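Local coordinates for organic hydroperoxide resistance protein OhrB (Bacillus subtilis, PDB 2BJO), which takes part in resistance to organic hydroperoxides, consistent with the thiol-dependent peroxidase activity of the OsmC/Ohr family, at residues Glu61-Glu66 with Val112-Glu117. The protein carries 3 engineered substitutions. Residues are numbered along the deposited sequence; the frame is centred on the assembly and turned at random.
Sequences EHVAKE and VNAAHE
Val63 of helix 44-65 meets Ala114 and Ala115 of helix 105-118 in a small helix-to-helix contact of the OsmC/Ohr fold, an example of how one branched side chain and two alanines can bring helix backbones close. The nearest CA atoms, those of Val63 and Ala115, are 6.3 Å apart. The CB of Val63 points at the partner helix and its two methyls form a fork. CG1, anti to the carbonyl carbon of its own residue (chi1 -65°), comes up against the methyl of Ala114, with Val63 CG1 and Ala114 CB 3.9 Å apart. The same prong also lies 4.0 Å from the carbonyl carbon, C, of Ala114. CG2, lodged between the backbone N and the carbonyl carbon, faces the backbone where Ala114 joins Ala115; its nearest atom there is Ala115 N, while Ala115 CB lies 4.4 Å from Val63 CG2. Val63 CG1 and Val63 CG2 each lie 4.1 Å from Ala115 N, so the open end of the fork faces this backbone atom. No hydrogen bond crosses between 61-66 and 112-117; the contact is apolar and modest, burying 114 Å² in total. Glu61 OE2 accepts a hydrogen bond from Arg14 N of the second subunit. Leu111, one turn before Ala115, extends the packing against Val63 and Ala64, while His62 stacks its ring with Phe118. The disulfide Cys55-Cys119 ties helix 44-65 covalently to the residue just after helix 105-118. Val112, whose CB points away from 61-66, packs on Leu60 and on Leu133 and Leu135 of strand 132-135.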
loop_
_atom_site.group_PDB
_atom_site.type_symbol
_atom_site.label_atom_id
_atom_site.label_comp_id
_atom_site.label_asym_id
_atom_site.label_seq_id
_atom_site.Cartn_x
_atom_site.Cartn_y
_atom_site.Cartn_z
ATOM N N GLU A 61 -16.437 7.886 3.535
ATOM C CA GLU A 61 -17.570 8.131 2.646
ATOM C C GLU A 61 -18.667 7.086 2.782
ATOM O O GLU A 61 -19.847 7.436 2.813
ATOM C CB GLU A 61 -17.117 8.113 1.185
ATOM C CG GLU A 61 -18.174 8.270 0.121
ATOM C CD GLU A 61 -17.513 8.105 -1.235
ATOM O OE1 GLU A 61 -17.394 9.089 -1.970
ATOM O OE2 GLU A 61 -17.066 7.000 -1.582
ATOM N N HIS A 62 -18.279 5.814 2.847
ATOM C CA HIS A 62 -19.251 4.743 3.072
ATOM C C HIS A 62 -19.940 4.844 4.444
ATOM O O HIS A 62 -21.126 4.613 4.536
ATOM C CB HIS A 62 -18.554 3.378 2.885
ATOM C CG HIS A 62 -19.445 2.202 3.134
ATOM N ND1 HIS A 62 -19.748 1.743 4.401
ATOM C CD2 HIS A 62 -20.117 1.402 2.276
ATOM C CE1 HIS A 62 -20.565 0.711 4.320
ATOM N NE2 HIS A 62 -20.797 0.483 3.041
ATOM N N VAL A 63 -19.242 5.171 5.530
ATOM C CA VAL A 63 -19.860 5.200 6.867
ATOM C C VAL A 63 -20.821 6.390 6.996
ATOM O O VAL A 63 -21.860 6.322 7.647
ATOM C CB VAL A 63 -18.875 5.086 8.059
ATOM C CG1 VAL A 63 -18.224 3.733 8.022
ATOM C CG2 VAL A 63 -17.857 6.195 8.078
ATOM N N ALA A 64 -20.442 7.477 6.342
ATOM C CA ALA A 64 -21.230 8.694 6.264
ATOM C C ALA A 64 -22.497 8.428 5.458
ATOM O O ALA A 64 -23.590 8.840 5.865
ATOM C CB ALA A 64 -20.394 9.796 5.665
ATOM N N LYS A 65 -22.344 7.749 4.322
ATOM C CA LYS A 65 -23.474 7.398 3.463
ATOM C C LYS A 65 -24.600 6.666 4.172
ATOM O O LYS A 65 -25.777 6.971 3.985
ATOM C CB LYS A 65 -23.001 6.472 2.344
ATOM C CG LYS A 65 -23.117 7.094 0.994
ATOM C CD LYS A 65 -24.498 6.868 0.367
ATOM C CE LYS A 65 -24.552 7.512 -1.042
ATOM N NZ LYS A 65 -25.205 6.747 -2.179
ATOM N N GLU A 66 -24.185 5.684 4.966
ATOM C CA GLU A 66 -25.023 4.943 5.901
ATOM C C GLU A 66 -25.938 5.788 6.802
ATOM O O GLU A 66 -26.980 5.308 7.246
ATOM C CB GLU A 66 -24.106 4.050 6.749
ATOM C CG GLU A 66 -23.622 2.788 6.067
ATOM C CD GLU A 66 -24.764 1.799 5.855
ATOM O OE1 GLU A 66 -24.946 1.413 4.675
ATOM O OE2 GLU A 66 -25.479 1.434 6.829
ATOM N N VAL A 112 -14.781 8.789 11.707
ATOM C CA VAL A 112 -13.383 8.421 11.644
ATOM C C VAL A 112 -13.181 7.064 12.331
ATOM O O VAL A 112 -12.542 6.160 11.784
ATOM C CB VAL A 112 -12.530 9.575 12.213
ATOM C CG1 VAL A 112 -11.087 9.166 12.555
ATOM C CG2 VAL A 112 -12.467 10.715 11.214
ATOM N N ASN A 113 -13.727 6.915 13.535
ATOM C CA ASN A 113 -13.590 5.641 14.231
ATOM C C ASN A 113 -14.266 4.537 13.430
ATOM O O ASN A 113 -13.656 3.492 13.234
ATOM C CB ASN A 113 -14.157 5.701 15.637
ATOM C CG ASN A 113 -13.448 6.700 16.524
ATOM O OD1 ASN A 113 -12.283 7.016 16.322
ATOM N ND2 ASN A 113 -14.161 7.210 17.530
ATOM N N ALA A 114 -15.493 4.769 12.957
ATOM C CA ALA A 114 -16.184 3.781 12.147
ATOM C C ALA A 114 -15.394 3.407 10.879
ATOM O O ALA A 114 -15.238 2.233 10.516
ATOM C CB ALA A 114 -17.601 4.278 11.860
ATOM N N ALA A 115 -14.867 4.420 10.202
ATOM C CA ALA A 115 -14.008 4.257 9.045
ATOM C C ALA A 115 -12.789 3.396 9.345
ATOM O O ALA A 115 -12.407 2.595 8.505
ATOM C CB ALA A 115 -13.554 5.611 8.485
ATOM N N HIS A 116 -12.181 3.558 10.516
ATOM C CA HIS A 116 -11.030 2.757 10.905
ATOM C C HIS A 116 -11.400 1.302 11.130
ATOM O O HIS A 116 -10.548 0.438 11.039
ATOM C CB HIS A 116 -10.395 3.328 12.175
ATOM C CG HIS A 116 -8.994 2.873 12.422
ATOM N ND1 HIS A 116 -8.537 2.488 13.667
ATOM C CD2 HIS A 116 -7.943 2.738 11.585
ATOM C CE1 HIS A 116 -7.268 2.144 13.586
ATOM N NE2 HIS A 116 -6.880 2.292 12.334
ATOM N N GLU A 117 -12.650 1.009 11.452
ATOM C CA GLU A 117 -13.065 -0.375 11.633
ATOM C C GLU A 117 -13.390 -0.975 10.258
ATOM O O GLU A 117 -13.201 -2.175 10.056
ATOM C CB GLU A 117 -14.167 -0.460 12.715
ATOM C CG GLU A 117 -13.955 0.273 14.081
ATOM C CD GLU A 117 -12.527 0.563 14.623
ATOM O OE1 GLU A 117 -12.247 1.702 15.105
ATOM O OE2 GLU A 117 -11.618 -0.300 14.598
#